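Local coordinates for peptidoglycan recognition protein 3 (Branchiostoma belcheri tsingtauense, PDB 4Z8I), which probably cleaves the amide bond between the sugar and the peptide stem of peptidoglycan as a zinc-dependent amidase fused to a chitin-binding domain, at residues G9-N14 / G38-E43; R75-N80 / Y116-R121. One frame throughout, in Å; residues are numbered along the deposited sequence.

The two contacts sit in different modules of one chain and are built differently: contact 1 on a stacked arginine-tryptophan pair beside disulfides, contact 2 on a salt bridge and a methionine. Contact 1 lies in the small module rich in disulfides, and contact 2 on the surface of the amidase module. They are strictly in series along the chain and on opposite sides of its centre, with their own centres about 47 Å apart and their nearest atoms about 35 Å apart. Neither contributes a ligand to the zinc ion, which is held by His-93, His-202 and Cys-210. Contact 2 is related to that site through the fold: helix 103-120 follows strand 87-94, which carries His-93.

Contact 1. Residues G9-N14 / G38-E43; sequences GRCGPN and GWCGRE
The guanidinium of Arg-10 lies flat on the indole of Trp-39, the two planes only 19° apart and their centres 3.8 Å from each other. The setting is a small disulfide-rich module whose cysteine pairing matches that of hevein-like chitin-binding domains, consistent with the chitin-binding domain of this protein. NE sits over the middle of the ring system, while CZ, 3.8 Å from the centroid of the five-membered ring, makes a cation-pi contact. Farther back along the chain, CD makes a CH-pi contact over the six-membered ring. The chi3 bend of Arg-10 (64°) sets NE over the indole. At the guanidinium edge, near its plane, comes Gly-38 O, to which NE gives a weak hydrogen bond of 3.4 Å. Next to the stack the backbones form a single antiparallel bridge, Arg-10 facing Trp-39 as a non-hydrogen-bonded pair. Its bracketing bonds run from Cys-40 N to Gly-9 O, at 2.9 Å and nearly linear (173°), and from Cys-11 N to Gly-38 O, at 2.8 Å. Gly-38 O thus serves both a backbone N-H and the arginine. Cys-11 and Cys-40 tie this bridge to the rest of the module, being joined by disulfides to Cys-34 and Cys-25 respectively. The two half-cystines also pack on each other without being bonded together: Cys-11 CB rests 3.8 Å from Cys-40 SG, and the sulfur of Cys-11 approaches the carbonyl of Trp-39, SG to O 3.5 Å.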
loop_
_atom_site.group_PDB
_atom_site.type_symbol
_atom_site.label_atom_id
_atom_site.label_comp_id
_atom_site.label_asym_id
_atom_site.label_seq_id
_atom_site.Cartn_x
_atom_site.Cartn_y
_atom_site.Cartn_z
ATOM N N GLY A 9 -7.597 -23.188 5.280
ATOM C CA GLY A 9 -6.476 -22.868 6.145
ATOM C C GLY A 9 -5.328 -23.857 6.073
ATOM O O GLY A 9 -4.384 -23.783 6.864
ATOM N N ARG A 10 -5.404 -24.786 5.125
ATOM C CA ARG A 10 -4.347 -25.771 4.949
ATOM C C ARG A 10 -3.353 -25.326 3.876
ATOM O O ARG A 10 -3.632 -24.406 3.106
ATOM C CB ARG A 10 -4.942 -27.140 4.623
ATOM C CG ARG A 10 -6.032 -27.561 5.603
ATOM C CD ARG A 10 -5.879 -29.005 6.056
ATOM N NE ARG A 10 -4.651 -29.213 6.819
ATOM C CZ ARG A 10 -4.319 -30.358 7.407
ATOM N NH1 ARG A 10 -5.126 -31.408 7.329
ATOM N NH2 ARG A 10 -3.179 -30.454 8.076
ATOM N N CYS A 11 -2.192 -25.972 3.842
ATOM C CA CYS A 11 -1.108 -25.559 2.955
ATOM C C CYS A 11 -0.068 -26.666 2.833
ATOM O O CYS A 11 -0.200 -27.721 3.452
ATOM C CB CYS A 11 -0.443 -24.291 3.493
ATOM S SG CYS A 11 0.352 -24.512 5.111
ATOM N N GLY A 12 0.971 -26.419 2.041
ATOM C CA GLY A 12 2.030 -27.394 1.856
ATOM C C GLY A 12 1.858 -28.239 0.607
ATOM O O GLY A 12 0.962 -27.987 -0.199
ATOM N N PRO A 13 2.721 -29.252 0.443
ATOM C CA PRO A 13 2.737 -30.129 -0.732
ATOM C C PRO A 13 1.606 -31.158 -0.733
ATOM O O PRO A 13 1.377 -31.803 -1.757
ATOM C CB PRO A 13 4.090 -30.834 -0.612
ATOM C CG PRO A 13 4.358 -30.865 0.847
ATOM C CD PRO A 13 3.797 -29.585 1.394
ATOM N N ASN A 14 0.913 -31.307 0.392
ATOM C CA ASN A 14 -0.198 -32.250 0.488
ATOM C C ASN A 14 -1.556 -31.587 0.258
ATOM O O ASN A 14 -2.534 -32.253 -0.086
ATOM C CB ASN A 14 -0.188 -32.966 1.839
ATOM C CG ASN A 14 1.010 -33.881 2.008
ATOM O OD1 ASN A 14 1.610 -34.328 1.029
ATOM N ND2 ASN A 14 1.359 -34.172 3.255
ATOM N N GLY A 38 1.083 -28.863 7.586
ATOM C CA GLY A 38 0.280 -28.351 6.494
ATOM C C GLY A 38 -0.840 -27.429 6.930
ATOM O O GLY A 38 -1.884 -27.367 6.281
ATOM N N TRP A 39 -0.628 -26.718 8.032
ATOM C CA TRP A 39 -1.568 -25.694 8.467
ATOM C C TRP A 39 -0.944 -24.313 8.353
ATOM O O TRP A 39 0.254 -24.140 8.581
ATOM C CB TRP A 39 -2.011 -25.928 9.915
ATOM C CG TRP A 39 -3.017 -27.019 10.088
ATOM C CD1 TRP A 39 -2.781 -28.293 10.519
ATOM C CD2 TRP A 39 -4.424 -26.932 9.847
ATOM N NE1 TRP A 39 -3.956 -29.005 10.557
ATOM C CE2 TRP A 39 -4.980 -28.192 10.146
ATOM C CE3 TRP A 39 -5.270 -25.911 9.403
ATOM C CZ2 TRP A 39 -6.342 -28.456 10.014
ATOM C CZ3 TRP A 39 -6.618 -26.176 9.273
ATOM C CH2 TRP A 39 -7.141 -27.436 9.579
ATOM N N CYS A 40 -1.756 -23.329 7.990
ATOM C CA CYS A 40 -1.332 -21.942 8.080
ATOM C C CYS A 40 -1.478 -21.483 9.527
ATOM O O CYS A 40 -2.578 -21.505 10.087
ATOM C CB CYS A 40 -2.150 -21.056 7.138
ATOM S SG CYS A 40 -1.781 -21.318 5.383
ATOM N N GLY A 41 -0.360 -21.086 10.131
ATOM C CA GLY A 41 -0.334 -20.686 11.527
ATOM C C GLY A 41 0.462 -19.416 11.758
ATOM O O GLY A 41 0.969 -18.818 10.811
ATOM N N ARG A 42 0.591 -19.018 13.022
ATOM C CA ARG A 42 1.199 -17.737 13.374
ATOM C C ARG A 42 2.354 -17.876 14.359
ATOM O O ARG A 42 3.151 -16.951 14.526
ATOM C CB ARG A 42 0.144 -16.815 13.988
ATOM C CG ARG A 42 -0.336 -17.279 15.356
ATOM C CD ARG A 42 -1.448 -16.402 15.912
ATOM N NE ARG A 42 -2.707 -16.565 15.192
ATOM C CZ ARG A 42 -3.836 -15.947 15.522
ATOM N NH1 ARG A 42 -4.940 -16.148 14.815
ATOM N NH2 ARG A 42 -3.859 -15.129 16.565
ATOM N N GLU A 43 2.439 -19.024 15.021
ATOM C CA GLU A 43 3.412 -19.199 16.095
ATOM C C GLU A 43 4.815 -19.464 15.561
ATOM O O GLU A 43 4.990 -19.795 14.388
ATOM C CB GLU A 43 2.980 -20.327 17.040
ATOM C CG GLU A 43 1.560 -20.198 17.585
ATOM C CD GLU A 43 1.403 -19.082 18.604
ATOM O OE1 GLU A 43 2.421 -18.472 18.995
ATOM O OE2 GLU A 43 0.255 -18.818 19.021
#

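Contact 2. Residues R75-N80 / Y116-R121; sequences RATNYN and YHMDGR
Arg-75 and Met-118 make the close-packed half of this surface contact, their side chains sliding past each other in opposite directions. The thioether lies against the aliphatic part of the arginine, Met-118 SD being 3.5 Å from Arg-75 CD, and the bend at chi3 of Met-118 (60°) places CE against the same carbon. Met-118 CB stands over the centre of the guanidinium face, 4.0 Å above it. Asp-119 comes instead at the edge of the group, its CG in the guanidinium plane, and meets it tip to tip in a salt bridge: NH2 gives OD1 a hydrogen bond of 3.2 Å, received on the syn side of the carboxylate, while NH1 pairs with OD2 at a modelled distance too short to be taken literally. The guanidinium and carboxylate planes are turned 47° from each other. Arg-75 NH1 also bonds to Asn-115 OD1, one turn back on the helix. In the amidase fold of peptidoglycan recognition proteins, helices pack around a mixed central sheet; here the loop after helix 69-72 is pinned to helix 103-120. An alanine in place of Arg-75 would probably leave the Asp-119 carboxylate without its cationic mate and open a gap beside the sulfur of Met-118. Packing thins out along the loop. Thr-77 crosses Met-118 at about a right angle and offers its methyl alone, CG2 4.1 Å from SD, while its OG1 is engaged by Lys-69 NZ. Toward solvent, exposed Ala-76 brings only its carbonyl oxygen near, 4.5 Å from Met-118 CE.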
loop_
_atom_site.group_PDB
_atom_site.type_symbol
_atom_site.label_atom_id
_atom_site.label_comp_id
_atom_site.label_asym_id
_atom_site.label_seq_id
_atom_site.Cartn_x
_atom_site.Cartn_y
_atom_site.Cartn_z
ATOM N N ARG A 75 13.803 16.129 -4.610
ATOM C CA ARG A 75 14.575 17.332 -4.362
ATOM C C ARG A 75 14.745 17.459 -2.858
ATOM O O ARG A 75 14.070 16.770 -2.094
ATOM C CB ARG A 75 13.867 18.565 -4.927
ATOM C CG ARG A 75 12.664 19.020 -4.124
ATOM C CD ARG A 75 12.333 20.478 -4.410
ATOM N NE ARG A 75 11.439 20.633 -5.553
ATOM C CZ ARG A 75 11.000 21.804 -6.002
ATOM N NH1 ARG A 75 10.188 21.852 -7.047
ATOM N NH2 ARG A 75 11.378 22.929 -5.410
ATOM N N ALA A 76 15.651 18.326 -2.429
ATOM C CA ALA A 76 15.874 18.521 -1.005
ATOM C C ALA A 76 14.627 19.087 -0.330
ATOM O O ALA A 76 14.056 20.076 -0.791
ATOM C CB ALA A 76 17.067 19.432 -0.778
ATOM N N THR A 77 14.202 18.442 0.753
ATOM C CA THR A 77 13.108 18.947 1.579
ATOM C C THR A 77 13.541 19.004 3.040
ATOM O O THR A 77 14.602 18.496 3.401
ATOM C CB THR A 77 11.837 18.082 1.453
ATOM O OG1 THR A 77 12.125 16.736 1.852
ATOM C CG2 THR A 77 11.322 18.088 0.022
ATOM N N ASN A 78 12.716 19.624 3.876
ATOM C CA ASN A 78 13.018 19.755 5.295
ATOM C C ASN A 78 11.728 19.923 6.087
ATOM O O ASN A 78 11.592 20.842 6.896
ATOM C CB ASN A 78 13.954 20.943 5.527
ATOM C CG ASN A 78 14.592 20.929 6.903
ATOM O OD1 ASN A 78 14.710 19.881 7.540
ATOM N ND2 ASN A 78 15.012 22.100 7.367
ATOM N N TYR A 79 10.778 19.030 5.836
ATOM C CA TYR A 79 9.463 19.095 6.465
ATOM C C TYR A 79 9.374 18.086 7.599
ATOM O O TYR A 79 9.480 16.879 7.379
ATOM C CB TYR A 79 8.373 18.826 5.427
ATOM C CG TYR A 79 6.976 18.763 5.988
ATOM C CD1 TYR A 79 6.256 19.921 6.244
ATOM C CD2 TYR A 79 6.368 17.542 6.248
ATOM C CE1 TYR A 79 4.976 19.866 6.752
ATOM C CE2 TYR A 79 5.090 17.478 6.757
ATOM C CZ TYR A 79 4.398 18.642 7.004
ATOM O OH TYR A 79 3.123 18.583 7.511
ATOM N N ASN A 80 9.182 18.582 8.813
ATOM C CA ASN A 80 9.223 17.715 9.980
ATOM C C ASN A 80 8.023 17.869 10.915
ATOM O O ASN A 80 8.180 17.910 12.136
ATOM C CB ASN A 80 10.536 17.922 10.741
ATOM C CG ASN A 80 11.756 17.759 9.850
ATOM O OD1 ASN A 80 12.166 16.640 9.532
ATOM N ND2 ASN A 80 12.343 18.879 9.442
ATOM N N TYR A 116 5.122 20.197 -8.795
ATOM C CA TYR A 116 3.836 20.880 -8.848
ATOM C C TYR A 116 3.364 21.288 -7.456
ATOM O O TYR A 116 2.862 22.395 -7.267
ATOM C CB TYR A 116 2.784 20.003 -9.536
ATOM C CG TYR A 116 1.368 20.525 -9.424
ATOM C CD1 TYR A 116 1.041 21.807 -9.845
ATOM C CD2 TYR A 116 0.355 19.726 -8.913
ATOM C CE1 TYR A 116 -0.251 22.279 -9.749
ATOM C CE2 TYR A 116 -0.938 20.188 -8.817
ATOM C CZ TYR A 116 -1.236 21.465 -9.235
ATOM O OH TYR A 116 -2.526 21.933 -9.137
ATOM N N HIS A 117 3.528 20.400 -6.482
ATOM C CA HIS A 117 3.096 20.696 -5.118
ATOM C C HIS A 117 3.949 21.767 -4.440
ATOM O O HIS A 117 3.431 22.620 -3.721
ATOM C CB HIS A 117 3.078 19.424 -4.269
ATOM C CG HIS A 117 1.923 18.522 -4.561
ATOM N ND1 HIS A 117 1.757 17.303 -3.941
ATOM C CD2 HIS A 117 0.873 18.662 -5.404
ATOM C CE1 HIS A 117 0.655 16.729 -4.390
ATOM N NE2 HIS A 117 0.100 17.533 -5.279
ATOM N N MET A 118 5.256 21.722 -4.674
ATOM C CA MET A 118 6.181 22.643 -4.027
ATOM C C MET A 118 6.289 23.998 -4.737
ATOM O O MET A 118 6.296 25.043 -4.086
ATOM C CB MET A 118 7.562 21.998 -3.886
ATOM C CG MET A 118 7.545 20.685 -3.125
ATOM S SD MET A 118 9.194 20.036 -2.822
ATOM C CE MET A 118 9.886 21.380 -1.857
ATOM N N ASP A 119 6.373 23.983 -6.065
ATOM C CA ASP A 119 6.541 25.222 -6.829
ATOM C C ASP A 119 5.215 25.843 -7.273
ATOM O O ASP A 119 5.076 27.068 -7.309
ATOM C CB ASP A 119 7.445 24.992 -8.045
ATOM C CG ASP A 119 8.851 24.571 -7.659
ATOM O OD1 ASP A 119 9.373 25.084 -6.648
ATOM O OD2 ASP A 119 9.434 23.722 -8.365
ATOM N N GLY A 120 4.245 24.999 -7.612
ATOM C CA GLY A 120 2.953 25.479 -8.069
ATOM C C GLY A 120 2.000 25.810 -6.935
ATOM O O GLY A 120 1.272 26.801 -6.998
ATOM N N ARG A 121 2.006 24.987 -5.892
ATOM C CA ARG A 121 1.073 25.168 -4.786
ATOM C C ARG A 121 1.747 25.631 -3.493
ATOM O O ARG A 121 1.074 26.066 -2.560
ATOM C CB ARG A 121 0.266 23.889 -4.551
ATOM C CG ARG A 121 -0.503 23.430 -5.780
ATOM C CD ARG A 121 -1.878 22.889 -5.424
ATOM N NE ARG A 121 -1.943 21.432 -5.497
ATOM C CZ ARG A 121 -3.045 20.723 -5.272
ATOM N NH1 ARG A 121 -4.178 21.338 -4.959
ATOM N NH2 ARG A 121 -3.017 19.400 -5.362
#